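Local structure of aminotransferase (Psychrobacter arcticus 273-4, 3IF2) at residues S5-G8 / Q9-Q13; D62-G66 / K67-S71; R324-Q327 / L328-E332; T379-L382 / Y383-K387. The protein binds pyridoxal 5'-phosphate and is probably an amino-acid aminotransferase, perhaps one that moves amino groups between valine and pyruvate. All coordinates share one frame; numbering follows the deposited sequence.

Contact 1. Residues S5-G8 / Q9-Q13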
loop_
_atom_site.group_PDB
_atom_site.type_symbol
_atom_site.label_atom_id
_atom_site.label_comp_id
_atom_site.label_asym_id
_atom_site.label_seq_id
_atom_site.Cartn_x
_atom_site.Cartn_y
_atom_site.Cartn_z
ATOM N N SER A 5 -12.015 -15.653 -6.809
ATOM C CA SER A 5 -12.671 -15.907 -5.533
ATOM C C SER A 5 -13.811 -14.904 -5.361
ATOM O O SER A 5 -14.022 -14.050 -6.225
ATOM C CB SER A 5 -11.668 -15.742 -4.389
ATOM O OG SER A 5 -11.262 -14.390 -4.250
ATOM N N LYS A 6 -14.541 -14.998 -4.250
ATOM C CA LYS A 6 -15.633 -14.059 -3.982
ATOM C C LYS A 6 -15.040 -12.686 -3.722
ATOM O O LYS A 6 -15.516 -11.694 -4.285
ATOM C CB LYS A 6 -16.587 -14.557 -2.878
ATOM C CG LYS A 6 -17.371 -15.824 -3.344
ATOM C CD LYS A 6 -18.695 -16.141 -2.587
ATOM C CE LYS A 6 -18.506 -16.467 -1.101
ATOM N NZ LYS A 6 -19.730 -17.147 -0.532
ATOM N N PHE A 7 -13.973 -12.641 -2.921
ATOM C CA PHE A 7 -13.230 -11.405 -2.656
ATOM C C PHE A 7 -12.882 -10.725 -3.980
ATOM O O PHE A 7 -13.188 -9.575 -4.173
ATOM C CB PHE A 7 -11.946 -11.714 -1.864
ATOM C CG PHE A 7 -11.116 -10.504 -1.544
ATOM C CD1 PHE A 7 -11.460 -9.670 -0.480
ATOM C CD2 PHE A 7 -9.985 -10.189 -2.300
ATOM C CE1 PHE A 7 -10.680 -8.524 -0.180
ATOM C CE2 PHE A 7 -9.202 -9.061 -2.006
ATOM C CZ PHE A 7 -9.549 -8.229 -0.947
ATOM N N GLY A 8 -12.287 -11.481 -4.896
ATOM C CA GLY A 8 -11.944 -10.998 -6.228
ATOM C C GLY A 8 -13.127 -10.496 -7.035
ATOM O O GLY A 8 -13.042 -9.434 -7.651
ATOM N N GLN A 9 -14.229 -11.250 -7.018
ATOM C CA GLN A 9 -15.464 -10.859 -7.733
ATOM C C GLN A 9 -16.017 -9.511 -7.257
ATOM O O GLN A 9 -16.622 -8.819 -8.037
ATOM C CB GLN A 9 -16.529 -11.979 -7.710
ATOM C CG GLN A 9 -16.178 -13.126 -8.638
ATOM C CD GLN A 9 -17.038 -14.396 -8.474
ATOM O OE1 GLN A 9 -17.481 -14.763 -7.374
ATOM N NE2 GLN A 9 -17.226 -15.100 -9.585
ATOM N N LYS A 10 -15.784 -9.140 -6.000
ATOM C CA LYS A 10 -16.167 -7.810 -5.479
ATOM C C LYS A 10 -15.445 -6.635 -6.208
ATOM O O LYS A 10 -16.040 -5.569 -6.377
ATOM C CB LYS A 10 -15.936 -7.751 -3.954
ATOM C CG LYS A 10 -16.294 -6.449 -3.274
ATOM C CD LYS A 10 -16.278 -6.586 -1.756
ATOM C CE LYS A 10 -16.648 -5.244 -1.119
ATOM N NZ LYS A 10 -15.585 -4.205 -1.302
ATOM N N PHE A 11 -14.198 -6.852 -6.648
ATOM C CA PHE A 11 -13.401 -5.856 -7.385
ATOM C C PHE A 11 -13.500 -5.975 -8.922
ATOM O O PHE A 11 -13.084 -5.055 -9.619
ATOM C CB PHE A 11 -11.939 -5.891 -6.913
ATOM C CG PHE A 11 -11.797 -5.694 -5.431
ATOM C CD1 PHE A 11 -11.805 -4.416 -4.873
ATOM C CD2 PHE A 11 -11.715 -6.778 -4.589
ATOM C CE1 PHE A 11 -11.715 -4.236 -3.489
ATOM C CE2 PHE A 11 -11.636 -6.610 -3.209
ATOM C CZ PHE A 11 -11.628 -5.336 -2.658
ATOM N N THR A 12 -13.987 -7.095 -9.453
ATOM C CA THR A 12 -14.284 -7.240 -10.896
ATOM C C THR A 12 -15.663 -6.636 -11.198
ATOM O O THR A 12 -15.905 -6.165 -12.307
ATOM C CB THR A 12 -14.369 -8.736 -11.340
ATOM O OG1 THR A 12 -13.190 -9.417 -10.933
ATOM C CG2 THR A 12 -14.550 -8.895 -12.876
ATOM N N GLN A 13 -16.573 -6.711 -10.220
ATOM C CA GLN A 13 -17.970 -6.264 -10.353
ATOM C C GLN A 13 -18.073 -4.762 -10.641
ATOM O O GLN A 13 -17.761 -3.956 -9.750
ATOM C CB GLN A 13 -18.773 -6.624 -9.082
ATOM C CG GLN A 13 -20.234 -6.140 -9.057
ATOM C CD GLN A 13 -21.101 -6.938 -8.088
ATOM O OE1 GLN A 13 -21.277 -8.153 -8.257
ATOM N NE2 GLN A 13 -21.667 -6.261 -7.089
#

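Contact 2. Residues D62-G66 / K67-S71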
loop_
_atom_site.group_PDB
_atom_site.type_symbol
_atom_site.label_atom_id
_atom_site.label_comp_id
_atom_site.label_asym_id
_atom_site.label_seq_id
_atom_site.Cartn_x
_atom_site.Cartn_y
_atom_site.Cartn_z
ATOM N N ASP A 62 23.603 15.956 1.237
ATOM C CA ASP A 62 24.197 15.819 2.610
ATOM C C ASP A 62 25.065 14.546 2.823
ATOM O O ASP A 62 25.272 14.082 3.965
ATOM C CB ASP A 62 23.141 15.967 3.718
ATOM C CG ASP A 62 22.114 14.813 3.772
ATOM O OD1 ASP A 62 22.180 13.840 2.963
ATOM O OD2 ASP A 62 21.216 14.905 4.648
ATOM N N ASN A 63 25.539 13.986 1.705
ATOM C CA ASN A 63 26.461 12.869 1.700
ATOM C C ASN A 63 27.837 13.358 2.132
ATOM O O ASN A 63 28.176 14.534 1.925
ATOM C CB ASN A 63 26.574 12.219 0.296
ATOM C CG ASN A 63 27.004 13.213 -0.817
ATOM O OD1 ASN A 63 26.246 14.093 -1.235
ATOM N ND2 ASN A 63 28.213 13.050 -1.298
ATOM N N ASP A 64 28.626 12.453 2.727
ATOM C CA ASP A 64 30.022 12.756 3.084
ATOM C C ASP A 64 30.807 12.829 1.777
ATOM O O ASP A 64 30.377 12.259 0.771
ATOM C CB ASP A 64 30.597 11.748 4.082
ATOM C CG ASP A 64 29.949 11.872 5.470
ATOM O OD1 ASP A 64 29.773 12.988 5.999
ATOM O OD2 ASP A 64 29.615 10.837 6.060
ATOM N N THR A 65 31.907 13.581 1.784
ATOM C CA THR A 65 32.710 13.818 0.586
ATOM C C THR A 65 33.122 12.521 -0.128
ATOM O O THR A 65 33.614 11.580 0.522
ATOM C CB THR A 65 33.947 14.652 0.918
ATOM O OG1 THR A 65 33.520 15.840 1.571
ATOM C CG2 THR A 65 34.754 15.009 -0.337
ATOM N N GLY A 66 32.864 12.488 -1.448
ATOM C CA GLY A 66 33.172 11.338 -2.326
ATOM C C GLY A 66 32.357 10.055 -2.124
ATOM O O GLY A 66 32.741 8.989 -2.645
ATOM N N LYS A 67 31.236 10.157 -1.388
ATOM C CA LYS A 67 30.367 9.020 -1.040
ATOM C C LYS A 67 28.916 9.287 -1.459
ATOM O O LYS A 67 28.509 10.432 -1.605
ATOM C CB LYS A 67 30.482 8.756 0.463
ATOM C CG LYS A 67 31.910 8.288 0.886
ATOM C CD LYS A 67 32.135 8.342 2.402
ATOM C CE LYS A 67 31.276 7.335 3.186
ATOM N NZ LYS A 67 31.247 7.676 4.639
ATOM N N ALA A 68 28.146 8.224 -1.689
ATOM C CA ALA A 68 26.734 8.355 -2.065
ATOM C C ALA A 68 25.787 8.132 -0.864
ATOM O O ALA A 68 24.586 8.014 -1.084
ATOM C CB ALA A 68 26.394 7.422 -3.244
ATOM N N ASN A 69 26.299 8.150 0.382
ATOM C CA ASN A 69 25.487 7.978 1.631
ATOM C C ASN A 69 24.580 9.178 2.071
ATOM O O ASN A 69 24.480 9.472 3.269
ATOM C CB ASN A 69 26.404 7.599 2.811
ATOM C CG ASN A 69 27.315 8.772 3.274
ATOM O OD1 ASN A 69 27.634 9.686 2.501
ATOM N ND2 ASN A 69 27.693 8.755 4.530
ATOM N N SER A 70 23.924 9.856 1.128
ATOM C CA SER A 70 22.986 10.936 1.451
ATOM C C SER A 70 21.680 10.424 2.087
ATOM O O SER A 70 21.369 9.246 1.995
ATOM C CB SER A 70 22.655 11.758 0.203
ATOM O OG SER A 70 22.195 10.934 -0.844
ATOM N N SER A 71 20.933 11.320 2.733
ATOM C CA SER A 71 19.644 10.968 3.386
ATOM C C SER A 71 18.669 10.317 2.403
ATOM O O SER A 71 18.029 9.330 2.729
ATOM C CB SER A 71 18.974 12.204 4.029
ATOM O OG SER A 71 19.719 12.684 5.123
#

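Contact 3. Residues R324-Q327 / L328-E332. With GOL (glycerol), chain D.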
loop_
_atom_site.group_PDB
_atom_site.type_symbol
_atom_site.label_atom_id
_atom_site.label_comp_id
_atom_site.label_asym_id
_atom_site.label_seq_id
_atom_site.Cartn_x
_atom_site.Cartn_y
_atom_site.Cartn_z
ATOM N N ARG A 324 8.047 24.409 9.290
ATOM C CA ARG A 324 7.796 24.994 7.961
ATOM C C ARG A 324 6.597 24.354 7.275
ATOM O O ARG A 324 6.001 24.999 6.425
ATOM C CB ARG A 324 9.028 24.997 7.037
ATOM C CG ARG A 324 10.106 26.005 7.442
ATOM C CD ARG A 324 11.227 26.097 6.415
ATOM N NE ARG A 324 10.829 26.919 5.260
ATOM C CZ ARG A 324 11.598 27.202 4.195
ATOM N NH1 ARG A 324 12.845 26.701 4.065
ATOM N NH2 ARG A 324 11.098 27.987 3.225
ATOM N N ILE A 325 6.247 23.108 7.643
ATOM C CA ILE A 325 5.041 22.431 7.121
ATOM C C ILE A 325 3.769 23.240 7.492
ATOM O O ILE A 325 2.874 23.402 6.659
ATOM C CB ILE A 325 4.978 20.904 7.548
ATOM C CG1 ILE A 325 4.000 20.122 6.664
ATOM C CG2 ILE A 325 4.678 20.738 9.030
ATOM C CD1 ILE A 325 3.933 18.609 6.960
ATOM N N LYS A 326 3.746 23.784 8.713
ATOM C CA LYS A 326 2.660 24.627 9.217
ATOM C C LYS A 326 2.643 26.009 8.520
ATOM O O LYS A 326 1.574 26.495 8.121
ATOM C CB LYS A 326 2.794 24.785 10.740
ATOM C CG LYS A 326 1.547 25.264 11.446
ATOM C CD LYS A 326 1.720 25.280 12.983
ATOM C CE LYS A 326 0.388 25.489 13.728
ATOM N NZ LYS A 326 -0.361 26.683 13.243
ATOM N N GLN A 327 3.820 26.621 8.350
ATOM C CA GLN A 327 3.934 27.933 7.681
ATOM C C GLN A 327 3.544 27.846 6.216
ATOM O O GLN A 327 2.848 28.730 5.698
ATOM C CB GLN A 327 5.327 28.529 7.805
ATOM C CG GLN A 327 5.778 28.745 9.236
ATOM C CD GLN A 327 7.126 29.427 9.300
ATOM O OE1 GLN A 327 7.229 30.637 9.019
ATOM N NE2 GLN A 327 8.181 28.657 9.666
ATOM N N LEU A 328 3.976 26.775 5.564
ATOM C CA LEU A 328 3.592 26.481 4.195
ATOM C C LEU A 328 2.040 26.369 4.060
ATOM O O LEU A 328 1.442 26.901 3.128
ATOM C CB LEU A 328 4.231 25.157 3.784
ATOM C CG LEU A 328 4.016 24.627 2.384
ATOM C CD1 LEU A 328 4.719 25.594 1.439
ATOM C CD2 LEU A 328 4.545 23.204 2.248
ATOM N N SER A 329 1.414 25.674 5.001
ATOM C CA SER A 329 -0.035 25.486 5.009
ATOM C C SER A 329 -0.811 26.795 5.221
ATOM O O SER A 329 -1.750 27.094 4.488
ATOM C CB SER A 329 -0.413 24.505 6.119
ATOM O OG SER A 329 0.171 23.246 5.884
ATOM N N ASP A 330 -0.381 27.567 6.205
ATOM C CA ASP A 330 -1.050 28.811 6.550
ATOM C C ASP A 330 -0.815 29.937 5.555
ATOM O O ASP A 330 -1.757 30.674 5.262
ATOM C CB ASP A 330 -0.630 29.298 7.948
ATOM C CG ASP A 330 -0.944 28.291 9.051
ATOM O OD1 ASP A 330 -1.820 27.436 8.869
ATOM O OD2 ASP A 330 -0.307 28.364 10.121
ATOM N N ASN A 331 0.410 30.074 5.048
ATOM C CA ASN A 331 0.763 31.200 4.149
ATOM C C ASN A 331 0.490 30.982 2.665
ATOM O O ASN A 331 0.189 31.950 1.964
ATOM C CB ASN A 331 2.251 31.603 4.316
ATOM C CG ASN A 331 2.600 32.043 5.746
ATOM O OD1 ASN A 331 1.723 32.397 6.530
ATOM N ND2 ASN A 331 3.884 32.031 6.074
ATOM N N GLU A 332 0.578 29.728 2.195
ATOM C CA GLU A 332 0.480 29.431 0.767
ATOM C C GLU A 332 -0.734 28.588 0.409
ATOM O O GLU A 332 -1.548 29.020 -0.410
ATOM C CB GLU A 332 1.764 28.747 0.289
ATOM C CG GLU A 332 3.090 29.401 0.710
ATOM C CD GLU A 332 3.312 30.825 0.175
ATOM O OE1 GLU A 332 2.717 31.221 -0.857
ATOM O OE2 GLU A 332 4.121 31.555 0.801
HETATM C C1 GOL D . 7.288 28.149 3.963
HETATM O O1 GOL D . 8.081 28.770 4.962
HETATM C C2 GOL D . 7.261 28.862 2.597
HETATM O O2 GOL D . 8.516 28.754 1.932
HETATM C C3 GOL D . 6.797 30.338 2.659
HETATM O O3 GOL D . 5.715 30.572 3.561
#

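Contact 4. Residues T379-L382 / Y383-K387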
loop_
_atom_site.group_PDB
_atom_site.type_symbol
_atom_site.label_atom_id
_atom_site.label_comp_id
_atom_site.label_asym_id
_atom_site.label_seq_id
_atom_site.Cartn_x
_atom_site.Cartn_y
_atom_site.Cartn_z
ATOM N N THR A 379 -28.919 14.664 -11.154
ATOM C CA THR A 379 -27.529 15.111 -11.325
ATOM C C THR A 379 -26.653 14.052 -12.013
ATOM O O THR A 379 -25.693 14.423 -12.684
ATOM C CB THR A 379 -26.919 15.665 -10.039
ATOM O OG1 THR A 379 -27.116 14.751 -8.954
ATOM C CG2 THR A 379 -27.567 17.012 -9.713
ATOM N N LEU A 380 -26.999 12.762 -11.889
ATOM C CA LEU A 380 -26.329 11.700 -12.677
ATOM C C LEU A 380 -26.557 11.912 -14.184
ATOM O O LEU A 380 -25.682 11.597 -14.988
ATOM C CB LEU A 380 -26.807 10.292 -12.295
ATOM C CG LEU A 380 -26.163 9.098 -13.066
ATOM C CD1 LEU A 380 -24.611 9.130 -12.989
ATOM C CD2 LEU A 380 -26.723 7.740 -12.611
ATOM N N ASP A 381 -27.737 12.433 -14.532
ATOM C CA ASP A 381 -28.123 12.751 -15.908
ATOM C C ASP A 381 -27.414 14.043 -16.349
ATOM O O ASP A 381 -26.929 14.124 -17.482
ATOM C CB ASP A 381 -29.647 12.893 -16.006
ATOM C CG ASP A 381 -30.200 12.441 -17.343
ATOM O OD1 ASP A 381 -29.647 12.835 -18.408
ATOM O OD2 ASP A 381 -31.210 11.696 -17.311
ATOM N N LEU A 382 -27.367 15.044 -15.461
ATOM C CA LEU A 382 -26.610 16.284 -15.702
ATOM C C LEU A 382 -25.141 15.952 -15.995
ATOM O O LEU A 382 -24.582 16.462 -16.944
ATOM C CB LEU A 382 -26.697 17.245 -14.506
ATOM C CG LEU A 382 -25.981 18.599 -14.580
ATOM C CD1 LEU A 382 -26.422 19.323 -15.828
ATOM C CD2 LEU A 382 -26.241 19.442 -13.316
ATOM N N TYR A 383 -24.546 15.084 -15.186
ATOM C CA TYR A 383 -23.161 14.614 -15.392
ATOM C C TYR A 383 -22.915 14.070 -16.808
ATOM O O TYR A 383 -21.904 14.397 -17.419
ATOM C CB TYR A 383 -22.775 13.574 -14.327
ATOM C CG TYR A 383 -21.611 12.686 -14.692
ATOM C CD1 TYR A 383 -20.293 13.101 -14.484
ATOM C CD2 TYR A 383 -21.825 11.412 -15.243
ATOM C CE1 TYR A 383 -19.205 12.268 -14.830
ATOM C CE2 TYR A 383 -20.748 10.575 -15.592
ATOM C CZ TYR A 383 -19.450 11.015 -15.388
ATOM O OH TYR A 383 -18.420 10.195 -15.734
ATOM N N GLU A 384 -23.848 13.257 -17.313
ATOM C CA GLU A 384 -23.747 12.668 -18.663
ATOM C C GLU A 384 -23.805 13.737 -19.746
ATOM O O GLU A 384 -23.051 13.676 -20.714
ATOM C CB GLU A 384 -24.851 11.617 -18.916
ATOM C CG GLU A 384 -24.795 10.361 -18.024
ATOM C CD GLU A 384 -23.596 9.432 -18.267
ATOM O OE1 GLU A 384 -23.047 9.424 -19.395
ATOM O OE2 GLU A 384 -23.222 8.685 -17.322
ATOM N N ARG A 385 -24.702 14.705 -19.579
ATOM C CA ARG A 385 -24.860 15.803 -20.552
ATOM C C ARG A 385 -23.642 16.710 -20.610
ATOM O O ARG A 385 -23.206 17.083 -21.702
ATOM C CB ARG A 385 -26.108 16.627 -20.256
ATOM C CG ARG A 385 -27.390 15.879 -20.565
ATOM C CD ARG A 385 -28.560 16.539 -19.881
ATOM N NE ARG A 385 -29.758 15.703 -19.968
ATOM C CZ ARG A 385 -30.896 15.987 -20.609
ATOM N NH1 ARG A 385 -31.107 17.156 -21.234
ATOM N NH2 ARG A 385 -31.873 15.081 -20.570
ATOM N N LEU A 386 -23.114 17.060 -19.434
ATOM C CA LEU A 386 -21.883 17.862 -19.322
ATOM C C LEU A 386 -20.678 17.095 -19.900
ATOM O O LEU A 386 -19.868 17.692 -20.620
ATOM C CB LEU A 386 -21.621 18.281 -17.868
ATOM C CG LEU A 386 -22.643 19.185 -17.181
ATOM C CD1 LEU A 386 -22.376 19.251 -15.687
ATOM C CD2 LEU A 386 -22.648 20.568 -17.799
ATOM N N LYS A 387 -20.583 15.786 -19.609
ATOM C CA LYS A 387 -19.485 14.921 -20.128
ATOM C C LYS A 387 -19.436 14.907 -21.662
ATOM O O LYS A 387 -18.339 14.959 -22.238
ATOM C CB LYS A 387 -19.574 13.487 -19.566
ATOM C CG LYS A 387 -18.506 12.479 -20.082
ATOM C CD LYS A 387 -18.363 11.220 -19.188
ATOM C CE LYS A 387 -19.681 10.441 -19.023
ATOM N NZ LYS A 387 -20.227 9.822 -20.270
#

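Contact 1. Residues S5-G8 / Q9-Q13
The short N-terminal helix 6-12 is built from this stretch, and on one of its flanks Phe7 and Phe11, one turn apart, meet as an edge-to-face (T-shaped) aromatic pair. The Phe11 edge is turned toward the face of Phe7, with ring centroids 5.0 Å apart and planes at 60°. CE2 of Phe11 does the touching: it sits over one face of Phe7, offset toward the rim, 3.5 Å from CZ of Phe7. The two first torsions differ, and this brings the rings together: CG of Phe7 is anti to its backbone N (chi1 -180°), whereas CG of Phe11 stands anti to its carbonyl carbon (chi1 -56°), which swings the second ring back over the preceding turn.

Ser5 is the N-cap of the helix. Its OG accepts the first-turn N-H of Gly8 at 3.2 Å in an almost straight bond, and the same hydroxyl is hydrogen-bonded to the backbone O of Asn124 of the second subunit. The cap thus lies in the dimer interface, where Phe7 also packs on Asn124 and Phe11 on Met300 of that subunit. Toward the C-terminal end, the Gly8 carbonyl takes three donors from the last turn: Thr12 N approaches in the carbonyl plane at 3.1 Å, while Phe11 N and Thr12 OG1 stand well out of that plane, on opposite faces of it, the hydroxyl at 3.3 Å. On the outer side, CG of Gln9 rests 3.4 Å from Ser5 O. NZ of Lys10 is hydrogen-bonded to the backbone carbonyls of Asp160 and His162.

Contact 2. Residues D62-G66 / K67-S71
Asp62 faces Ser71 with its carboxylate turned so that both oxygens are used on their syn lone pairs: OD1 takes the backbone N-H of Ser71 at 2.8 Å, and OD2 takes the hydroxyl OG of Ser71 at 2.7 Å. The carboxylate therefore straddles the first residue of helix 71-77, its rotation fixed by two bonds from one partner. Further along, Asn69 and Asp64 present an amide and a carboxylate whose planes are 49° apart. OD1 of Asn69 receives Asp64 N at 2.9 Å, in the amide plane and on a lone pair, while ND2 of Asn69 sends a straight N-H to OD2 of Asp64 at 3.2 Å, reaching it from above the carboxylate plane. With CG tucked between its backbone N and carbonyl carbon (chi1 70°), Asn69 can lean across to the other arm of the loop. A leucine in its place would probably leave Asp64 N without its acceptor and OD2 relying on the long salt bridge to Lys67, the carboxylate held less firmly. Lys67 runs beside Asp64, pointing the same way, and its NZ makes a long salt bridge to OD2 of Asp64 at 3.8 Å. ND2 of Asn63 reaches inward to Lys67 O in a weak bond. The bend itself is a type II beta turn from Asp64 to Lys67, closed by Lys67 N on Asp64 O at 3.1 Å, with Gly66 supplying the positive phi customary at its third position.

Contact 3. Residues R324-Q327 / L328-E332
Leu328, Ser329, Asp330 and Asn331 each give their backbone N-H to the carbonyl four residues earlier, from Arg324 O to Gln327 O, so the stretch forms the opening turns of the long helix 324-351. Ser329 adds a second bond to its turn: with OG anti to its carbonyl carbon (chi1 -62°), the hydroxyl folds back onto Ile325 O at 2.8 Å. The bond gives the buried hydroxyl an acceptor within the helix; OG and N of Ser329 reach that oxygen from opposite faces of its plane. On the next flank Lys326 crosses Asp330, and NZ lies 3.5 Å from OD2 of Asp330 in a salt bridge; OD1 of that carboxylate has a further, weak partner in Asn254. Leu328, buried, packs on Val48 and Leu51 of helix 46-60, and Arg324 forms a salt bridge through NH1 with Glu54 of the same helix. A glycerol, probably from the crystallisation liquor, bridges Arg324 to Asn331 and Glu332, two turns further on. Its O3 is weakly bonded to ND2 of Asn331 and to OE2 of Glu332, its O1 lies in the guanidinium plane for a weak bond from NE of Arg324, and its O2 accepts from NH2 of Arg324 at 3.0 Å.

Contact 4. Residues T379-L382 / Y383-K387
Thr379 meets Tyr383 one turn on, its carbonyl O accepting Tyr383 N at 2.8 Å, while its hydroxyl is hydrogen-bonded to OG of Ser396. Leu380 follows, and its O lies at the edge of the Tyr383 ring, near the ring plane; its CD1 methyl touches CD2 of Tyr383 at 4.2 Å. The Tyr383 ring, its CG set opposite the backbone N (chi1 160°), packs on Leu20 and Leu24 of helix 16-29, and its OH bonds to OD2 of Asp23.

Asp381 carries the polar side of the contact. NE of Arg385 points its N-H straight at OD1 of Asp381 (3.3 Å, 179°), a hydrogen bond within a salt bridge. The oxygen lies in the guanidinium plane but is itself met from above the carboxylate plane, and the two planes are 59° apart. The Arg385 chain, extended from CG to NE, also runs along Asp381 O, with CG 3.6 Å from it. Replacing Asp381 by an alanine would probably leave the Arg385 guanidinium without its charged mate and free to swing on this exposed face.

Leu382 closes the segment. Its CG packs 3.8 Å from CD1 of Leu386, and Leu386 N bonds to Leu382 O at 3.0 Å; both leucines rest on Val436 of helix 423-441. A salt bridge and a leucine pair on neighbouring flanks, each with partners four residues apart, are what one expects of an amphipathic alpha helix, here helix 379-388 packed against helices 16-29 and 423-441.

In the fold
From the N terminus the four contacts follow in series; none nests in or crosses another, and each is closed within nine or ten residues. Contact 1 forms helix 6-12, at the interface with the second subunit. Contact 2 closes the loop between helices 46-60 and 71-77, also touching that subunit, with its centre 48 Å from that of contact 1. Contact 3 starts helix 324-351 and lies against helix 46-60, the helix that leads into contact 2; their nearest atoms are about 14 Å apart. Contact 4, on helix 379-388, joins helices 16-29 and 423-441, about 28 Å from contact 3 at the nearest atoms.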